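Local coordinates for protein putative acetamidase/formamidase (Yersinia enterocolitica subsp. palearctica serotype O:3, PDB 5UBU) that probably hydrolyses carbon-nitrogen bonds, other than peptide bonds, in linear amides, and binds sodium ions, at residues F36-I40 / I182-T186; D188-M194 / L253-R257; I106-P111 / Y166-I170; D54-T60 / S239-V245. All coordinates share one frame; numbering follows the deposited sequence.

Contact 1: F36-I40 / I182-T186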
# COMPACT_ATOMS: atom_id res chain seq x y z
N PHE B 36 -26.32 -6.73 -22.31
CA PHE B 36 -24.92 -6.71 -21.94
C PHE B 36 -24.85 -6.81 -20.42
O PHE B 36 -25.76 -6.35 -19.73
CB PHE B 36 -24.27 -5.43 -22.45
CG PHE B 36 -24.12 -5.40 -23.94
CD1 PHE B 36 -25.22 -5.17 -24.76
CD2 PHE B 36 -22.88 -5.60 -24.53
CE1 PHE B 36 -25.09 -5.16 -26.13
CE2 PHE B 36 -22.74 -5.57 -25.91
CZ PHE B 36 -23.85 -5.36 -26.71
N HIS B 37 -23.78 -7.41 -19.90
CA HIS B 37 -23.65 -7.60 -18.44
C HIS B 37 -22.61 -6.74 -17.76
O HIS B 37 -21.57 -6.43 -18.34
CB HIS B 37 -23.37 -9.07 -18.10
CG HIS B 37 -24.35 -10.03 -18.71
ND1 HIS B 37 -24.04 -10.81 -19.80
CD2 HIS B 37 -25.64 -10.30 -18.40
CE1 HIS B 37 -25.09 -11.54 -20.12
NE2 HIS B 37 -26.07 -11.25 -19.29
N TYR B 38 -22.93 -6.40 -16.52
CA TYR B 38 -22.06 -5.60 -15.65
C TYR B 38 -21.46 -6.44 -14.51
O TYR B 38 -20.82 -5.89 -13.60
CB TYR B 38 -22.81 -4.36 -15.13
CG TYR B 38 -23.04 -3.36 -16.23
CD1 TYR B 38 -22.08 -2.38 -16.51
CD2 TYR B 38 -24.20 -3.38 -17.01
CE1 TYR B 38 -22.27 -1.45 -17.53
CE2 TYR B 38 -24.40 -2.45 -18.02
CZ TYR B 38 -23.42 -1.49 -18.28
OH TYR B 38 -23.59 -0.57 -19.28
N THR B 39 -21.68 -7.75 -14.56
CA THR B 39 -21.10 -8.69 -13.59
C THR B 39 -20.71 -9.94 -14.38
O THR B 39 -21.41 -10.37 -15.29
CB THR B 39 -22.03 -8.99 -12.38
OG1 THR B 39 -21.29 -9.70 -11.38
CG2 THR B 39 -23.26 -9.80 -12.80
N ILE B 40 -19.55 -10.50 -14.03
CA ILE B 40 -18.98 -11.67 -14.70
C ILE B 40 -18.98 -12.89 -13.78
O ILE B 40 -18.23 -12.94 -12.81
CB ILE B 40 -17.56 -11.32 -15.16
CG1 ILE B 40 -17.65 -10.20 -16.21
CG2 ILE B 40 -16.84 -12.55 -15.72
CD1 ILE B 40 -16.35 -9.49 -16.50
N ILE B 182 -18.10 -11.34 -10.30
CA ILE B 182 -17.32 -10.12 -10.09
C ILE B 182 -17.75 -9.01 -11.05
O ILE B 182 -17.97 -9.28 -12.22
CB ILE B 182 -15.82 -10.44 -10.31
CG1 ILE B 182 -15.39 -11.56 -9.33
CG2 ILE B 182 -14.95 -9.21 -10.10
CD1 ILE B 182 -13.99 -12.11 -9.55
N ASN B 183 -17.85 -7.77 -10.57
CA ASN B 183 -18.30 -6.69 -11.46
C ASN B 183 -17.35 -6.47 -12.65
O ASN B 183 -16.18 -6.85 -12.61
CB ASN B 183 -18.65 -5.38 -10.72
CG ASN B 183 -17.46 -4.71 -10.07
OD1 ASN B 183 -16.39 -4.59 -10.65
ND2 ASN B 183 -17.68 -4.18 -8.87
N SER B 184 -17.89 -5.87 -13.70
CA SER B 184 -17.16 -5.61 -14.93
C SER B 184 -16.09 -4.52 -14.81
O SER B 184 -15.39 -4.24 -15.78
CB SER B 184 -18.14 -5.25 -16.04
OG SER B 184 -18.92 -4.12 -15.67
N LEU B 185 -15.97 -3.91 -13.63
CA LEU B 185 -14.97 -2.87 -13.42
C LEU B 185 -13.72 -3.44 -12.75
O LEU B 185 -12.67 -2.79 -12.75
CB LEU B 185 -15.55 -1.76 -12.55
CG LEU B 185 -14.76 -0.44 -12.51
CD1 LEU B 185 -14.81 0.24 -13.86
CD2 LEU B 185 -15.30 0.50 -11.45
N THR B 186 -13.81 -4.65 -12.20
CA THR B 186 -12.71 -5.27 -11.47
C THR B 186 -11.91 -6.39 -12.19
O THR B 186 -12.51 -7.29 -12.78
CB THR B 186 -13.26 -5.89 -10.16
OG1 THR B 186 -13.92 -4.89 -9.38
CG2 THR B 186 -12.15 -6.51 -9.33

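Contact 2: D188-M194 / L253-R257. With NA (sodium ion), chain H.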
# COMPACT_ATOMS: atom_id res chain seq x y z
N ASP B 188 -9.12 -9.57 -11.78
CA ASP B 188 -8.76 -10.49 -10.71
C ASP B 188 -8.07 -11.72 -11.35
O ASP B 188 -7.49 -11.60 -12.43
CB ASP B 188 -10.04 -10.84 -9.92
CG ASP B 188 -9.77 -11.24 -8.49
OD1 ASP B 188 -8.81 -12.01 -8.22
OD2 ASP B 188 -10.57 -10.80 -7.63
N ASN B 189 -8.13 -12.88 -10.69
CA ASN B 189 -7.49 -14.09 -11.25
C ASN B 189 -8.25 -14.74 -12.41
O ASN B 189 -7.82 -15.77 -12.94
CB ASN B 189 -7.20 -15.12 -10.13
CG ASN B 189 -8.44 -15.60 -9.40
OD1 ASN B 189 -9.55 -15.62 -9.94
ND2 ASN B 189 -8.25 -16.04 -8.18
N HIS B 190 -9.37 -14.14 -12.79
CA HIS B 190 -10.21 -14.62 -13.88
C HIS B 190 -10.05 -13.74 -15.12
O HIS B 190 -10.67 -14.00 -16.16
CB HIS B 190 -11.67 -14.57 -13.44
CG HIS B 190 -12.23 -13.19 -13.36
ND1 HIS B 190 -11.74 -12.24 -12.49
CD2 HIS B 190 -13.27 -12.61 -14.00
CE1 HIS B 190 -12.42 -11.12 -12.63
NE2 HIS B 190 -13.36 -11.31 -13.54
N GLY B 191 -9.22 -12.70 -15.01
CA GLY B 191 -9.01 -11.73 -16.08
C GLY B 191 -9.74 -10.48 -15.60
O GLY B 191 -9.42 -9.92 -14.55
N GLY B 192 -10.72 -10.03 -16.39
CA GLY B 192 -11.52 -8.87 -16.01
C GLY B 192 -11.03 -7.56 -16.60
O GLY B 192 -10.39 -7.55 -17.66
N ASN B 193 -11.33 -6.46 -15.90
CA ASN B 193 -10.97 -5.11 -16.33
C ASN B 193 -9.49 -4.84 -16.03
O ASN B 193 -9.14 -4.06 -15.14
CB ASN B 193 -11.87 -4.10 -15.61
CG ASN B 193 -11.75 -2.69 -16.17
OD1 ASN B 193 -11.38 -2.51 -17.33
ND2 ASN B 193 -12.10 -1.70 -15.37
N MSE B 194 -8.63 -5.50 -16.80
CA MSE B 194 -7.18 -5.38 -16.63
C MSE B 194 -6.59 -4.13 -17.22
O MSE B 194 -5.62 -3.61 -16.70
CB MSE B 194 -6.52 -6.58 -17.31
CG MSE B 194 -6.93 -7.90 -16.66
SE MSE B 194 -6.22 -9.41 -17.69
CE MSE B 194 -7.32 -9.27 -19.31
N LEU B 253 -3.39 -22.84 -14.14
CA LEU B 253 -2.93 -21.45 -14.03
C LEU B 253 -3.66 -20.81 -12.88
O LEU B 253 -4.82 -21.11 -12.63
CB LEU B 253 -3.26 -20.62 -15.27
CG LEU B 253 -2.77 -21.00 -16.66
CD1 LEU B 253 -3.04 -19.80 -17.58
CD2 LEU B 253 -1.29 -21.35 -16.64
N SER B 254 -2.98 -19.92 -12.17
CA SER B 254 -3.59 -19.20 -11.07
C SER B 254 -3.97 -17.80 -11.52
O SER B 254 -4.89 -17.20 -10.96
CB SER B 254 -2.66 -19.15 -9.86
OG SER B 254 -2.44 -20.45 -9.36
N TRP B 255 -3.25 -17.28 -12.52
CA TRP B 255 -3.49 -15.94 -13.04
C TRP B 255 -3.46 -15.91 -14.55
O TRP B 255 -2.96 -16.84 -15.17
CB TRP B 255 -2.42 -14.99 -12.50
CG TRP B 255 -2.51 -14.83 -11.05
CD1 TRP B 255 -1.87 -15.57 -10.11
CD2 TRP B 255 -3.31 -13.89 -10.35
NE1 TRP B 255 -2.21 -15.13 -8.85
CE2 TRP B 255 -3.11 -14.11 -8.97
CE3 TRP B 255 -4.19 -12.87 -10.75
CZ2 TRP B 255 -3.73 -13.35 -8.00
CZ3 TRP B 255 -4.82 -12.12 -9.78
CH2 TRP B 255 -4.59 -12.36 -8.41
N PRO B 256 -4.01 -14.85 -15.16
CA PRO B 256 -3.97 -14.75 -16.61
C PRO B 256 -2.55 -14.58 -17.14
O PRO B 256 -1.71 -13.99 -16.47
CB PRO B 256 -4.77 -13.47 -16.92
CG PRO B 256 -5.62 -13.24 -15.72
CD PRO B 256 -4.86 -13.80 -14.55
N ARG B 257 -2.32 -15.10 -18.34
CA ARG B 257 -1.03 -14.97 -19.01
C ARG B 257 -1.30 -14.58 -20.44
O ARG B 257 -2.40 -14.79 -20.95
CB ARG B 257 -0.27 -16.28 -18.98
CG ARG B 257 0.18 -16.68 -17.60
CD ARG B 257 0.74 -18.09 -17.58
NE ARG B 257 1.25 -18.43 -16.25
CZ ARG B 257 1.76 -19.61 -15.90
NH1 ARG B 257 1.84 -20.60 -16.78
NH2 ARG B 257 2.19 -19.79 -14.67
NA NA H . -11.34 -0.56 -18.44
O HOH W 1 -11.22 1.56 -16.44

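Contact 3: I106-P111 / Y166-I170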
# COMPACT_ATOMS: atom_id res chain seq x y z
N ILE B 106 -6.59 -12.29 -30.47
CA ILE B 106 -7.28 -11.16 -31.08
C ILE B 106 -6.68 -10.94 -32.47
O ILE B 106 -5.48 -10.70 -32.60
CB ILE B 106 -7.14 -9.89 -30.22
CG1 ILE B 106 -7.67 -10.15 -28.80
CG2 ILE B 106 -7.90 -8.73 -30.87
CD1 ILE B 106 -7.44 -9.01 -27.82
N GLU B 107 -7.50 -11.06 -33.51
CA GLU B 107 -7.02 -10.89 -34.87
C GLU B 107 -7.01 -9.44 -35.29
O GLU B 107 -6.02 -8.97 -35.87
CB GLU B 107 -7.91 -11.63 -35.88
CG GLU B 107 -7.95 -13.14 -35.75
CD GLU B 107 -8.76 -13.79 -36.85
OE1 GLU B 107 -8.99 -15.02 -36.79
OE2 GLU B 107 -9.18 -13.06 -37.78
N SER B 108 -8.12 -8.76 -35.02
CA SER B 108 -8.30 -7.38 -35.42
C SER B 108 -9.35 -6.65 -34.60
O SER B 108 -10.22 -7.27 -33.97
CB SER B 108 -8.71 -7.34 -36.89
OG SER B 108 -9.89 -8.09 -37.10
N MSE B 109 -9.26 -5.32 -34.62
CA MSE B 109 -10.17 -4.44 -33.90
C MSE B 109 -10.37 -3.20 -34.74
O MSE B 109 -9.41 -2.48 -35.02
CB MSE B 109 -9.58 -4.07 -32.55
CG MSE B 109 -9.56 -5.26 -31.59
SE MSE B 109 -8.88 -4.67 -29.84
CE MSE B 109 -10.38 -3.53 -29.30
N LEU B 110 -11.60 -2.96 -35.16
CA LEU B 110 -11.92 -1.79 -35.98
C LEU B 110 -13.01 -0.98 -35.29
O LEU B 110 -13.79 -1.54 -34.51
CB LEU B 110 -12.42 -2.23 -37.36
CG LEU B 110 -11.48 -3.11 -38.20
CD1 LEU B 110 -12.17 -3.58 -39.46
CD2 LEU B 110 -10.17 -2.39 -38.49
N PRO B 111 -13.06 0.34 -35.54
CA PRO B 111 -14.12 1.14 -34.92
C PRO B 111 -15.45 0.81 -35.58
O PRO B 111 -15.50 0.58 -36.79
CB PRO B 111 -13.69 2.59 -35.18
CG PRO B 111 -12.71 2.53 -36.29
CD PRO B 111 -12.08 1.17 -36.26
N TYR B 166 -3.39 4.71 -33.78
CA TYR B 166 -4.46 3.80 -33.40
C TYR B 166 -3.85 2.47 -32.96
O TYR B 166 -3.39 1.69 -33.78
CB TYR B 166 -5.43 3.63 -34.58
CG TYR B 166 -6.56 2.65 -34.36
CD1 TYR B 166 -7.64 2.97 -33.54
CD2 TYR B 166 -6.58 1.42 -35.03
CE1 TYR B 166 -8.68 2.07 -33.35
CE2 TYR B 166 -7.62 0.52 -34.85
CZ TYR B 166 -8.66 0.85 -34.00
OH TYR B 166 -9.69 -0.04 -33.81
N LYS B 167 -3.79 2.27 -31.64
CA LYS B 167 -3.25 1.04 -31.03
C LYS B 167 -4.37 0.46 -30.18
O LYS B 167 -4.36 0.60 -28.96
CB LYS B 167 -2.04 1.36 -30.16
CG LYS B 167 -0.83 1.92 -30.91
CD LYS B 167 -0.12 0.89 -31.79
CE LYS B 167 0.62 -0.13 -30.94
NZ LYS B 167 1.65 0.52 -30.05
N PRO B 168 -5.34 -0.20 -30.81
CA PRO B 168 -6.46 -0.73 -30.05
C PRO B 168 -6.13 -1.96 -29.21
O PRO B 168 -5.17 -2.68 -29.50
CB PRO B 168 -7.47 -1.09 -31.13
CG PRO B 168 -6.60 -1.53 -32.27
CD PRO B 168 -5.43 -0.59 -32.23
N HIS B 169 -6.92 -2.16 -28.15
CA HIS B 169 -6.78 -3.31 -27.27
C HIS B 169 -8.03 -3.44 -26.43
O HIS B 169 -8.80 -2.49 -26.28
CB HIS B 169 -5.57 -3.17 -26.34
CG HIS B 169 -5.65 -2.02 -25.40
ND1 HIS B 169 -5.25 -0.75 -25.76
CD2 HIS B 169 -6.08 -1.93 -24.12
CE1 HIS B 169 -5.44 0.08 -24.75
NE2 HIS B 169 -5.93 -0.62 -23.73
N ILE B 170 -8.23 -4.64 -25.89
CA ILE B 170 -9.38 -4.95 -25.06
C ILE B 170 -9.06 -4.68 -23.60
O ILE B 170 -8.07 -5.15 -23.06
CB ILE B 170 -9.80 -6.42 -25.26
CG1 ILE B 170 -10.34 -6.63 -26.69
CG2 ILE B 170 -10.86 -6.84 -24.24
CD1 ILE B 170 -11.62 -5.87 -27.00

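Contact 4: D54-T60 / S239-V245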
# COMPACT_ATOMS: atom_id res chain seq x y z
N ASP B 54 -12.86 -22.00 -33.25
CA ASP B 54 -13.79 -21.10 -33.94
C ASP B 54 -13.43 -19.63 -33.76
O ASP B 54 -12.73 -19.25 -32.83
CB ASP B 54 -15.24 -21.28 -33.44
CG ASP B 54 -15.90 -22.55 -33.95
OD1 ASP B 54 -15.31 -23.28 -34.77
OD2 ASP B 54 -17.05 -22.79 -33.52
N ARG B 55 -13.94 -18.81 -34.68
CA ARG B 55 -13.74 -17.37 -34.67
C ARG B 55 -15.04 -16.69 -34.26
O ARG B 55 -16.13 -17.22 -34.53
CB ARG B 55 -13.27 -16.88 -36.05
CG ARG B 55 -11.83 -17.26 -36.34
CD ARG B 55 -11.40 -17.08 -37.78
NE ARG B 55 -11.37 -15.66 -38.11
CZ ARG B 55 -12.21 -15.03 -38.93
NH1 ARG B 55 -12.07 -13.73 -39.15
NH2 ARG B 55 -13.16 -15.69 -39.59
N VAL B 56 -14.93 -15.55 -33.58
CA VAL B 56 -16.10 -14.79 -33.16
C VAL B 56 -15.87 -13.32 -33.50
O VAL B 56 -14.83 -12.76 -33.16
CB VAL B 56 -16.38 -14.92 -31.65
CG1 VAL B 56 -17.64 -14.15 -31.26
CG2 VAL B 56 -16.54 -16.38 -31.26
N ILE B 57 -16.83 -12.71 -34.18
CA ILE B 57 -16.78 -11.31 -34.55
C ILE B 57 -17.72 -10.61 -33.57
O ILE B 57 -18.94 -10.71 -33.71
CB ILE B 57 -17.24 -11.08 -36.01
CG1 ILE B 57 -16.38 -11.92 -36.97
CG2 ILE B 57 -17.19 -9.59 -36.35
CD1 ILE B 57 -16.81 -11.82 -38.43
N VAL B 58 -17.14 -9.91 -32.60
CA VAL B 58 -17.93 -9.24 -31.56
C VAL B 58 -18.17 -7.75 -31.82
O VAL B 58 -17.23 -7.01 -32.06
CB VAL B 58 -17.21 -9.34 -30.20
CG1 VAL B 58 -18.11 -8.79 -29.10
CG2 VAL B 58 -16.85 -10.78 -29.88
N ASP B 59 -19.44 -7.33 -31.75
CA ASP B 59 -19.83 -5.93 -31.89
C ASP B 59 -19.91 -5.37 -30.47
O ASP B 59 -20.98 -5.34 -29.86
CB ASP B 59 -21.19 -5.80 -32.60
CG ASP B 59 -21.14 -6.21 -34.07
OD1 ASP B 59 -20.04 -6.33 -34.64
OD2 ASP B 59 -22.23 -6.37 -34.68
N THR B 60 -18.78 -4.93 -29.94
CA THR B 60 -18.72 -4.40 -28.57
C THR B 60 -19.29 -2.99 -28.43
O THR B 60 -19.37 -2.24 -29.39
CB THR B 60 -17.27 -4.33 -28.04
OG1 THR B 60 -16.52 -3.36 -28.77
CG2 THR B 60 -16.58 -5.68 -28.13
N SER B 239 -16.50 -1.21 -30.90
CA SER B 239 -15.66 -1.88 -31.91
C SER B 239 -16.20 -3.16 -32.49
O SER B 239 -17.16 -3.74 -31.99
CB SER B 239 -14.32 -2.25 -31.29
OG SER B 239 -14.46 -3.35 -30.39
N ILE B 240 -15.53 -3.58 -33.56
CA ILE B 240 -15.78 -4.84 -34.24
C ILE B 240 -14.50 -5.60 -33.94
O ILE B 240 -13.50 -5.45 -34.64
CB ILE B 240 -15.98 -4.69 -35.76
CG1 ILE B 240 -17.17 -3.76 -36.06
CG2 ILE B 240 -16.21 -6.06 -36.40
CD1 ILE B 240 -17.42 -3.51 -37.53
N THR B 241 -14.53 -6.38 -32.86
CA THR B 241 -13.37 -7.16 -32.42
C THR B 241 -13.53 -8.59 -32.88
O THR B 241 -14.51 -9.24 -32.54
CB THR B 241 -13.24 -7.13 -30.88
OG1 THR B 241 -13.04 -5.78 -30.45
CG2 THR B 241 -12.08 -7.99 -30.41
N THR B 242 -12.55 -9.06 -33.65
CA THR B 242 -12.55 -10.43 -34.16
C THR B 242 -11.52 -11.24 -33.38
O THR B 242 -10.35 -10.87 -33.32
CB THR B 242 -12.24 -10.49 -35.67
OG1 THR B 242 -13.25 -9.77 -36.38
CG2 THR B 242 -12.23 -11.93 -36.17
N ILE B 243 -11.98 -12.34 -32.78
CA ILE B 243 -11.12 -13.21 -31.98
C ILE B 243 -11.19 -14.67 -32.42
O ILE B 243 -12.14 -15.08 -33.08
CB ILE B 243 -11.50 -13.15 -30.48
CG1 ILE B 243 -12.95 -13.62 -30.25
CG2 ILE B 243 -11.33 -11.74 -29.94
CD1 ILE B 243 -13.38 -13.61 -28.80
N LYS B 244 -10.15 -15.43 -32.06
CA LYS B 244 -10.09 -16.86 -32.34
C LYS B 244 -9.93 -17.45 -30.94
O LYS B 244 -8.98 -17.12 -30.23
CB LYS B 244 -8.90 -17.23 -33.24
CG LYS B 244 -9.09 -18.45 -34.15
CD LYS B 244 -7.85 -19.29 -34.40
CE LYS B 244 -8.00 -20.22 -35.60
NZ LYS B 244 -7.05 -21.37 -35.56
N VAL B 245 -10.87 -18.29 -30.53
CA VAL B 245 -10.86 -18.88 -29.20
C VAL B 245 -10.55 -20.36 -29.29
O VAL B 245 -11.19 -21.07 -30.07
CB VAL B 245 -12.23 -18.68 -28.53
CG1 VAL B 245 -12.24 -19.26 -27.11
CG2 VAL B 245 -12.60 -17.20 -28.52

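Contact 1: F36-I40 / I182-T186
Ile40 and Ile182 form an antiparallel hydrogen-bonded pair, with Ile40 N to Ile182 O at 2.7 Å and Ile182 N to Ile40 O at 3.0 Å; one step on, Thr39 and Asn183 make the non-hydrogen-bonded pair, their CA atoms 4.0 Å apart. A third backbone bond runs beyond the paired residues, from Ser184 N to Tyr38 O (2.9 Å). Ser184 packs beside Tyr38: its OG, placed between its own backbone N and carbonyl carbon (chi1 58°), approaches Tyr38 CD1 obliquely at 3.7 Å, while that hydroxyl is hydrogen-bonded to Leu84 O. The Tyr38 hydroxyl at the far end of the ring is held by Glu65. The pairing is a two-stranded antiparallel ribbon that leads directly into a type I turn from Asn183 to Thr186. Asn183 OD1 ties this turn together as an Asx turn, taking Leu185 N at 3.1 Å and Thr186 OG1 at 2.8 Å from opposite faces of its amide plane; two donors thus restrain the rotation of the amide. On the face carrying Thr39 and Asn183, Thr39 OG1 passes 3.5 Å from Ile182 O, but its hydrogen bonds go to Ser181 and to Asp180 of the second subunit. Ile179 of that subunit packs on both Tyr38 and Thr39, which places one side of the ribbon at a subunit interface.

Contact 2: D188-M194 / L253-R257
Asn189 lies over one face of the Trp255 indole: its CB sits 3.9 Å from the centroid of the six-membered ring and 15° off the ring normal, which meets the geometry of a CH-pi contact. The backbone follows the side chain onto the ring, with Asn189 N 3.5 Å from Trp255 CZ3. Asn189 CG sits between its own backbone N and carbonyl carbon (chi1 61°), and CB, not the amide, does the touching. Asp188 OD1 accepts Asn189 N at 2.7 Å through its anti lone pair, holding the start of the turn, while Asp188 OD2 is salt-bridged to Lys318. Beside the indole, Pro256 presses CG against Gly191 N (3.7 Å), where the glycine leaves backbone alone to meet the proline ring. This buried side continues more loosely to the selenium of Met194, 4.3 Å from Pro256 CG. By contrast, Ser254 is exposed to solvent and meets Asn189 through its carbonyl O, its CB directed away from 188-194. Arg210 spans this exposed side, hydrogen-bonding Asn189 O and, weakly, Ser254 O. The contact thus sets a loop ending in Trp255 and Pro256 against the type I turn of a beta hairpin, closed by Gly191 N to Asp188 O, with Asp188 N to Gly191 O returning the bond; the outgoing strand leads to Asn193, whose OD1 binds a sodium ion at 2.2 Å, in a site shared with Asp195, Asp220 and a water.

Contact 3: I106-P111 / Y166-I170
Ile106 opens the contact by laying its CD1 against Ile170 CG1 at 3.9 Å, the two branched chains crossing at a slant. Glu107 and Ser108 then both face Thr242 of the neighbouring strand, a classic beta bulge, before Met109 comes back toward 166-170. This selenomethionine covers the most ground. Its CB rests on Pro168 CB at 3.9 Å, and its selenium passes alongside the backbone of His169. The bend at the end of the chain (chi3 69°) carries CE to Ile170 CD1, 3.5 Å away. Met109 O receives the Tyr166 hydroxyl at 2.7 Å; the acceptor lies at the ring edge, in the ring plane, whereas the hydroxyl stands above the carbonyl plane, 59° out of it. Pro168 CD lies over one face of the same ring, so the tyrosine is held both by its hydroxyl and across one ring face. At Pro111, CD comes within 4.1 Å of Tyr166 CZ. The end-to-end directions of the segments differ by 124°, and the packing joins two sheets, with Met109 also touching Ala221 of strand 214-222 and Ile170 touching Thr241 of strand 239-248: an arrangement characteristic of the core between beta-sheets packed face to face.

Contact 4: D54-T60 / S239-V245
Two neighbouring antiparallel strands of the large mixed sheet make this contact; the local axes of 55-59 and 239-245, the latter part of strand 239-248, approach to 4.6 Å with 164° between their directions. Val56 and Ile243 form a hydrogen-bonded pair, each N donating to the other's O at 2.9 Å. Val58 and Thr241 repeat the pattern, and Val245 N to Asp54 O extends the ladder at one end. Arg55, Ile57 and Asp59 share one face with Lys244, Thr242 and Ile240. There Ile57 and Ile240 lie side by side, CG2 to CG2 at 3.7 Å, and Ile57 CG1 runs along Thr242 OG1. Arg55 crosses Lys244 through the aliphatic carbons, CG to CG at 3.7 Å; its chain then bends (chi3 68°) and brings NH1 to Thr242 CG2, 3.5 Å away. On the face of Val56, Val58, Thr241 and Ile243, Val56 CB meets Ile243 CG1 at 3.9 Å, and Val58 turns to Ile218 of another sheet. At the other end Thr60 N bonds Ser239 O at 2.9 Å, and hydroxyls line up beside it: Thr60 OG1 and Ser239 OG are 2.6 Å apart, and Ser239 OG continues to Thr241 OG1 at 2.8 Å, a buried polar row. Arg55 NE is salt-bridged to Glu107 and Asp54 OD1 to Arg21, which would offset both charges. The chemistry therefore implies a backbone ladder supplemented by apolar pairs on both faces and linked hydroxyls, with ionic partners supplied by Glu107 of the adjacent strand 101-111 and by Arg21.

In the fold
Contacts 3 and 4 are the closest pair, centres about 10 Å apart, and share the large sheet: Leu110 O probably accepts a hydrogen bond from Ile240 N at 2.8 Å, while Met109 CE reaches Thr241 OG1 across 3.7 Å. Contact 1 meets contact 4 lightly, through Phe36 CZ and Asp59 O at 4.3 Å. Its tie to contact 2 is firmer, since Leu185 O probably accepts a hydrogen bond from Asn193 ND2 at 2.9 Å, beside the sodium bound by the same amide's oxygen. The Ser184 side chain lies about 9 Å from a sodium ion and that of His169 about 7 Å. Contacts 2 and 3 do not touch, their nearest atoms about 6 Å apart, yet strands 191-193 and 169-175 are sheet neighbours.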